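Local coordinates for protein branched-chain phosphotransacylase (Enterococcus faecalis, PDB 1YCO) that probably transfers branched-chain acyl groups between coenzyme A and phosphate, as an acyltransferase of the phosphate acetyltransferase and butyryltransferase family, at residues S101-V106 with L266-R271; F114-C119 with C226-L231. All blocks are in the same frame, centred on the assembly; numbering follows the deposited sequence.

Contact 1: residues S101-V106 with L266-R271; sequences SHVAMV and LRFAMR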
loop_
_atom_site.group_PDB
_atom_site.type_symbol
_atom_site.label_atom_id
_atom_site.label_comp_id
_atom_site.label_asym_id
_atom_site.label_seq_id
_atom_site.Cartn_x
_atom_site.Cartn_y
_atom_site.Cartn_z
ATOM N N SER A 101 -5.687 -5.671 -18.158
ATOM C CA SER A 101 -5.064 -5.308 -16.908
ATOM C C SER A 101 -5.127 -3.792 -16.774
ATOM O O SER A 101 -5.522 -3.095 -17.705
ATOM C CB SER A 101 -3.594 -5.774 -16.871
ATOM O OG SER A 101 -2.787 -5.114 -17.846
ATOM N N HIS A 102 -4.750 -3.283 -15.613
ATOM C CA HIS A 102 -4.736 -1.853 -15.440
ATOM C C HIS A 102 -3.296 -1.500 -15.162
ATOM O O HIS A 102 -2.586 -2.205 -14.435
ATOM C CB HIS A 102 -5.636 -1.419 -14.290
ATOM C CG HIS A 102 -5.676 0.064 -14.083
ATOM N ND1 HIS A 102 -4.627 0.764 -13.528
ATOM C CD2 HIS A 102 -6.630 0.981 -14.374
ATOM C CE1 HIS A 102 -4.931 2.051 -13.486
ATOM N NE2 HIS A 102 -6.141 2.209 -13.994
ATOM N N VAL A 103 -2.865 -0.415 -15.781
ATOM C CA VAL A 103 -1.509 0.070 -15.631
ATOM C C VAL A 103 -1.555 1.565 -15.347
ATOM O O VAL A 103 -2.274 2.313 -16.005
ATOM C CB VAL A 103 -0.681 -0.157 -16.919
ATOM C CG1 VAL A 103 0.662 0.573 -16.827
ATOM C CG2 VAL A 103 -0.456 -1.647 -17.138
ATOM N N ALA A 104 -0.762 1.990 -14.373
ATOM C CA ALA A 104 -0.699 3.384 -13.990
ATOM C C ALA A 104 0.716 3.915 -14.144
ATOM O O ALA A 104 1.699 3.177 -13.992
ATOM C CB ALA A 104 -1.152 3.557 -12.534
ATOM N N MET A 105 0.815 5.203 -14.459
ATOM C CA MET A 105 2.117 5.853 -14.570
ATOM C C MET A 105 2.226 6.767 -13.356
ATOM O O MET A 105 1.329 7.564 -13.085
ATOM C CB MET A 105 2.242 6.672 -15.862
ATOM C CG MET A 105 3.548 7.478 -15.901
ATOM S SD MET A 105 4.410 7.503 -17.478
ATOM C CE MET A 105 3.933 9.115 -18.121
ATOM N N VAL A 106 3.324 6.630 -12.628
ATOM C CA VAL A 106 3.571 7.415 -11.420
ATOM C C VAL A 106 4.794 8.337 -11.540
ATOM O O VAL A 106 5.876 7.902 -11.923
ATOM C CB VAL A 106 3.805 6.492 -10.201
ATOM C CG1 VAL A 106 3.838 7.305 -8.923
ATOM C CG2 VAL A 106 2.721 5.423 -10.133
ATOM N N LEU A 266 -5.653 10.792 -19.021
ATOM C CA LEU A 266 -5.846 11.116 -20.425
ATOM C C LEU A 266 -4.482 11.334 -21.087
ATOM O O LEU A 266 -4.241 10.900 -22.220
ATOM C CB LEU A 266 -6.714 12.368 -20.560
ATOM C CG LEU A 266 -6.838 12.958 -21.963
ATOM C CD1 LEU A 266 -7.164 11.874 -22.983
ATOM C CD2 LEU A 266 -7.921 14.028 -21.934
ATOM N N ARG A 267 -3.585 11.984 -20.353
ATOM C CA ARG A 267 -2.237 12.276 -20.840
ATOM C C ARG A 267 -1.467 10.969 -21.037
ATOM O O ARG A 267 -0.674 10.821 -21.968
ATOM C CB ARG A 267 -1.500 13.158 -19.821
ATOM C CG ARG A 267 -0.215 13.814 -20.317
ATOM C CD ARG A 267 -0.516 15.010 -21.206
ATOM N NE ARG A 267 0.566 15.994 -21.200
ATOM C CZ ARG A 267 0.824 16.832 -20.196
ATOM N NH1 ARG A 267 0.074 16.813 -19.102
ATOM N NH2 ARG A 267 1.831 17.700 -20.288
ATOM N N PHE A 268 -1.707 10.031 -20.133
ATOM C CA PHE A 268 -1.046 8.745 -20.185
ATOM C C PHE A 268 -1.543 7.970 -21.407
ATOM O O PHE A 268 -0.750 7.358 -22.121
ATOM C CB PHE A 268 -1.321 8.003 -18.880
ATOM C CG PHE A 268 -0.617 6.691 -18.758
ATOM C CD1 PHE A 268 0.650 6.502 -19.293
ATOM C CD2 PHE A 268 -1.217 5.640 -18.079
ATOM C CE1 PHE A 268 1.308 5.281 -19.158
ATOM C CE2 PHE A 268 -0.565 4.413 -17.939
ATOM C CZ PHE A 268 0.698 4.233 -18.479
ATOM N N ALA A 269 -2.849 8.038 -21.663
ATOM C CA ALA A 269 -3.468 7.350 -22.799
ATOM C C ALA A 269 -2.996 7.914 -24.139
ATOM O O ALA A 269 -2.674 7.161 -25.066
ATOM C CB ALA A 269 -4.999 7.448 -22.704
ATOM N N MET A 270 -2.970 9.241 -24.246
ATOM C CA MET A 270 -2.510 9.881 -25.482
ATOM C C MET A 270 -1.064 9.469 -25.757
ATOM O O MET A 270 -0.674 9.226 -26.898
ATOM C CB MET A 270 -2.596 11.410 -25.373
ATOM C CG MET A 270 -4.004 11.957 -25.512
ATOM S SD MET A 270 -4.146 13.726 -25.111
ATOM C CE MET A 270 -3.013 14.447 -26.319
ATOM N N ARG A 271 -0.284 9.371 -24.691
ATOM C CA ARG A 271 1.112 9.009 -24.814
ATOM C C ARG A 271 1.291 7.600 -25.385
ATOM O O ARG A 271 2.240 7.346 -26.118
ATOM C CB ARG A 271 1.781 9.135 -23.447
ATOM C CG ARG A 271 3.290 9.250 -23.471
ATOM C CD ARG A 271 3.734 10.357 -22.530
ATOM N NE ARG A 271 4.657 9.894 -21.497
ATOM C CZ ARG A 271 5.878 9.421 -21.726
ATOM N NH1 ARG A 271 6.343 9.335 -22.968
ATOM N NH2 ARG A 271 6.639 9.048 -20.703
#
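F268 reaches out from helix 259-274 and lays one ring face under the CB of M105, which stands 3.6 Å above the plane over the ring centre. The line from CB to the F268 centroid is 12° off the ring normal, a CH-pi contact. CG of F268 is anti to the backbone N (chi1 -176°), which sets the base of the ring on the strand side of the helix. Its edge meets the backbone there: V103 O lies in the ring plane, 3.3 Å from F268 CE2. V103 crosses the phenyl at about a right angle, CG1 being 4.0 Å from F268 CZ. Strand 101-107 belongs to the mixed six-stranded sheet, and the axes of 101-106 and 266-271 run at 106° to each other. The helix follows strand 250-252, outermost in the five-stranded parallel sheet, so the contact ties the two sheet regions together. T242, on the neighbouring strand 238-244, also packs against F268. A bend at chi2 sets M105 SD obliquely to the ring, 5.0 Å from the F268 centroid, a Met-aromatic contact, and a second at chi3 sends CE on to R271. There M105 CE approaches the guanidinium at its edge, 3.5 Å from R271 NE, the side chains crossing at about a right angle.

Contact 2: residues F114-C119 with C226-L231; sequences FLLTDC and CLYKSL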
loop_
_atom_site.group_PDB
_atom_site.type_symbol
_atom_site.label_atom_id
_atom_site.label_comp_id
_atom_site.label_asym_id
_atom_site.label_seq_id
_atom_site.Cartn_x
_atom_site.Cartn_y
_atom_site.Cartn_z
ATOM N N PHE A 114 7.830 5.640 -12.680
ATOM C CA PHE A 114 7.649 4.208 -12.857
ATOM C C PHE A 114 6.203 3.806 -13.087
ATOM O O PHE A 114 5.269 4.534 -12.761
ATOM C CB PHE A 114 8.198 3.446 -11.650
ATOM C CG PHE A 114 7.518 3.779 -10.355
ATOM C CD1 PHE A 114 6.235 3.323 -10.081
ATOM C CD2 PHE A 114 8.184 4.522 -9.388
ATOM C CE1 PHE A 114 5.627 3.600 -8.864
ATOM C CE2 PHE A 114 7.581 4.804 -8.167
ATOM C CZ PHE A 114 6.303 4.342 -7.904
ATOM N N LEU A 115 6.032 2.623 -13.655
ATOM C CA LEU A 115 4.705 2.117 -13.905
ATOM C C LEU A 115 4.313 1.211 -12.740
ATOM O O LEU A 115 5.154 0.545 -12.136
ATOM C CB LEU A 115 4.673 1.355 -15.234
ATOM C CG LEU A 115 5.185 2.105 -16.480
ATOM C CD1 LEU A 115 4.940 1.233 -17.725
ATOM C CD2 LEU A 115 4.455 3.433 -16.647
ATOM N N LEU A 116 3.032 1.246 -12.404
ATOM C CA LEU A 116 2.473 0.436 -11.340
ATOM C C LEU A 116 1.378 -0.388 -11.989
ATOM O O LEU A 116 0.540 0.147 -12.722
ATOM C CB LEU A 116 1.861 1.320 -10.252
ATOM C CG LEU A 116 1.114 0.609 -9.109
ATOM C CD1 LEU A 116 2.023 -0.368 -8.388
ATOM C CD2 LEU A 116 0.583 1.657 -8.144
ATOM N N THR A 117 1.360 -1.686 -11.743
ATOM C CA THR A 117 0.314 -2.420 -12.384
ATOM C C THR A 117 -0.528 -3.408 -11.641
ATOM O O THR A 117 -0.092 -4.261 -10.855
ATOM C CB THR A 117 0.785 -3.079 -13.702
ATOM O OG1 THR A 117 -0.270 -3.903 -14.199
ATOM C CG2 THR A 117 2.019 -3.904 -13.495
ATOM N N ASP A 118 -1.791 -3.198 -11.965
ATOM C CA ASP A 118 -2.952 -3.908 -11.546
ATOM C C ASP A 118 -3.535 -3.686 -10.183
ATOM O O ASP A 118 -3.512 -4.555 -9.329
ATOM C CB ASP A 118 -2.805 -5.376 -11.860
ATOM C CG ASP A 118 -3.983 -5.880 -12.673
ATOM O OD1 ASP A 118 -4.022 -7.096 -12.975
ATOM O OD2 ASP A 118 -4.868 -5.041 -12.992
ATOM N N CYS A 119 -4.125 -2.505 -10.034
ATOM C CA CYS A 119 -4.794 -2.119 -8.810
ATOM C C CYS A 119 -6.264 -1.790 -9.093
ATOM O O CYS A 119 -6.862 -0.958 -8.403
ATOM C CB CYS A 119 -4.090 -0.920 -8.211
ATOM S SG CYS A 119 -3.500 0.260 -9.422
ATOM N N CYS A 226 -3.734 0.549 -2.448
ATOM C CA CYS A 226 -3.222 1.230 -1.275
ATOM C C CYS A 226 -1.966 2.032 -1.595
ATOM O O CYS A 226 -1.812 3.145 -1.118
ATOM C CB CYS A 226 -2.939 0.212 -0.176
ATOM S SG CYS A 226 -2.772 0.929 1.471
ATOM N N LEU A 227 -1.084 1.468 -2.414
ATOM C CA LEU A 227 0.135 2.142 -2.795
ATOM C C LEU A 227 -0.240 3.365 -3.642
ATOM O O LEU A 227 0.257 4.474 -3.433
ATOM C CB LEU A 227 1.015 1.193 -3.609
ATOM C CG LEU A 227 2.421 1.674 -3.999
ATOM C CD1 LEU A 227 3.219 2.029 -2.730
ATOM C CD2 LEU A 227 3.135 0.571 -4.764
ATOM N N TYR A 228 -1.135 3.135 -4.598
ATOM C CA TYR A 228 -1.627 4.167 -5.494
ATOM C C TYR A 228 -2.106 5.384 -4.700
ATOM O O TYR A 228 -1.586 6.483 -4.867
ATOM C CB TYR A 228 -2.790 3.600 -6.320
ATOM C CG TYR A 228 -3.306 4.480 -7.435
ATOM C CD1 TYR A 228 -3.068 4.151 -8.770
ATOM C CD2 TYR A 228 -4.051 5.624 -7.161
ATOM C CE1 TYR A 228 -3.567 4.941 -9.809
ATOM C CE2 TYR A 228 -4.554 6.427 -8.186
ATOM C CZ TYR A 228 -4.312 6.082 -9.510
ATOM O OH TYR A 228 -4.808 6.876 -10.531
ATOM N N LYS A 229 -3.091 5.168 -3.830
ATOM C CA LYS A 229 -3.677 6.236 -3.025
ATOM C C LYS A 229 -2.687 6.882 -2.075
ATOM O O LYS A 229 -2.708 8.095 -1.864
ATOM C CB LYS A 229 -4.874 5.711 -2.224
ATOM C CG LYS A 229 -6.020 5.184 -3.091
ATOM C CD LYS A 229 -7.292 4.958 -2.270
ATOM C CE LYS A 229 -8.311 4.064 -2.991
ATOM N NZ LYS A 229 -8.685 4.539 -4.357
ATOM N N SER A 230 -1.828 6.058 -1.496
ATOM C CA SER A 230 -0.830 6.545 -0.580
ATOM C C SER A 230 0.129 7.506 -1.299
ATOM O O SER A 230 0.540 8.525 -0.732
ATOM C CB SER A 230 -0.067 5.364 0.013
ATOM O OG SER A 230 1.062 5.812 0.734
ATOM N N LEU A 231 0.466 7.187 -2.548
ATOM C CA LEU A 231 1.365 8.021 -3.337
ATOM C C LEU A 231 0.791 9.410 -3.583
ATOM O O LEU A 231 1.482 10.406 -3.419
ATOM C CB LEU A 231 1.677 7.352 -4.682
ATOM C CG LEU A 231 2.547 6.102 -4.588
ATOM C CD1 LEU A 231 2.650 5.420 -5.952
ATOM C CD2 LEU A 231 3.917 6.484 -4.052
#
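Apolar side chains make this contact, where helix 221-234 packs against strand 113-117 of the mixed sheet and the turn that follows it. No hydrogen bond joins F114-C119 to C226-L231, and the axes of 114-117 and 226-231 come no closer than 10.2 Å, so the side chains have to bridge the gap. L116 does so in the middle. Its CG, anti to the backbone N (chi1 175°), sets the fork on the helix side, and the methyls part there: CD1 meets L227 CD2 at 3.9 Å, branch against branch with the side chains obliquely crossed, while CD2 lies 4.3 Å from Y228 CB, beside the start of the tyrosine side chain. At the turn, C119 brings its thiol to the same tyrosine. SG stands 4.0 Å from Y228 CD1 and 5.1 Å from the Y228 ring centroid, 61° off the normal, a Cys sulfur-aromatic contact of oblique geometry. At the other end of the strand, the F114 ring reaches nearer the helix than its CB direction suggests, and its CZ comes to 4.3 Å from L231 CD1. L227, Y228 and L231 thus present one side of the helix to the sheet. Y228 and L231 also touch A104 and V106 on the adjacent strand 101-107. The helix meets the second subunit as well: S230 OG is hydrogen-bonded to S230 OG of that subunit, and C226 packs on L227 of the second subunit, with L227 packing on its C226 in return, so that L227 takes part in both contacts. A helix laid over a beta-sheet through leucine, phenylalanine and tyrosine side chains is typical of the layered alpha/beta fold, and this one joins the sheet core to the dimer interface.

How the contacts relate
The centres of the two contacts lie 12 Å apart, and they share the mixed six-stranded sheet, in which strands 101-107 and 113-117 are antiparallel neighbours and successive in the chain. Probable hydrogen bonds tie them directly: A104 N to L116 O and H102 O to D118 N, both 2.8 Å. Along the sequence contact 2 is nested within contact 1, since 114-119 and 226-231 both fall between 101-106 and 266-271. Helix 259-274, near the C-terminus, packs on strand 101-107, and helix 221-234 on strand 113-117. On strand 101-107, M105 faces the former, whereas A104 and V106 touch the latter, which also contacts the second subunit.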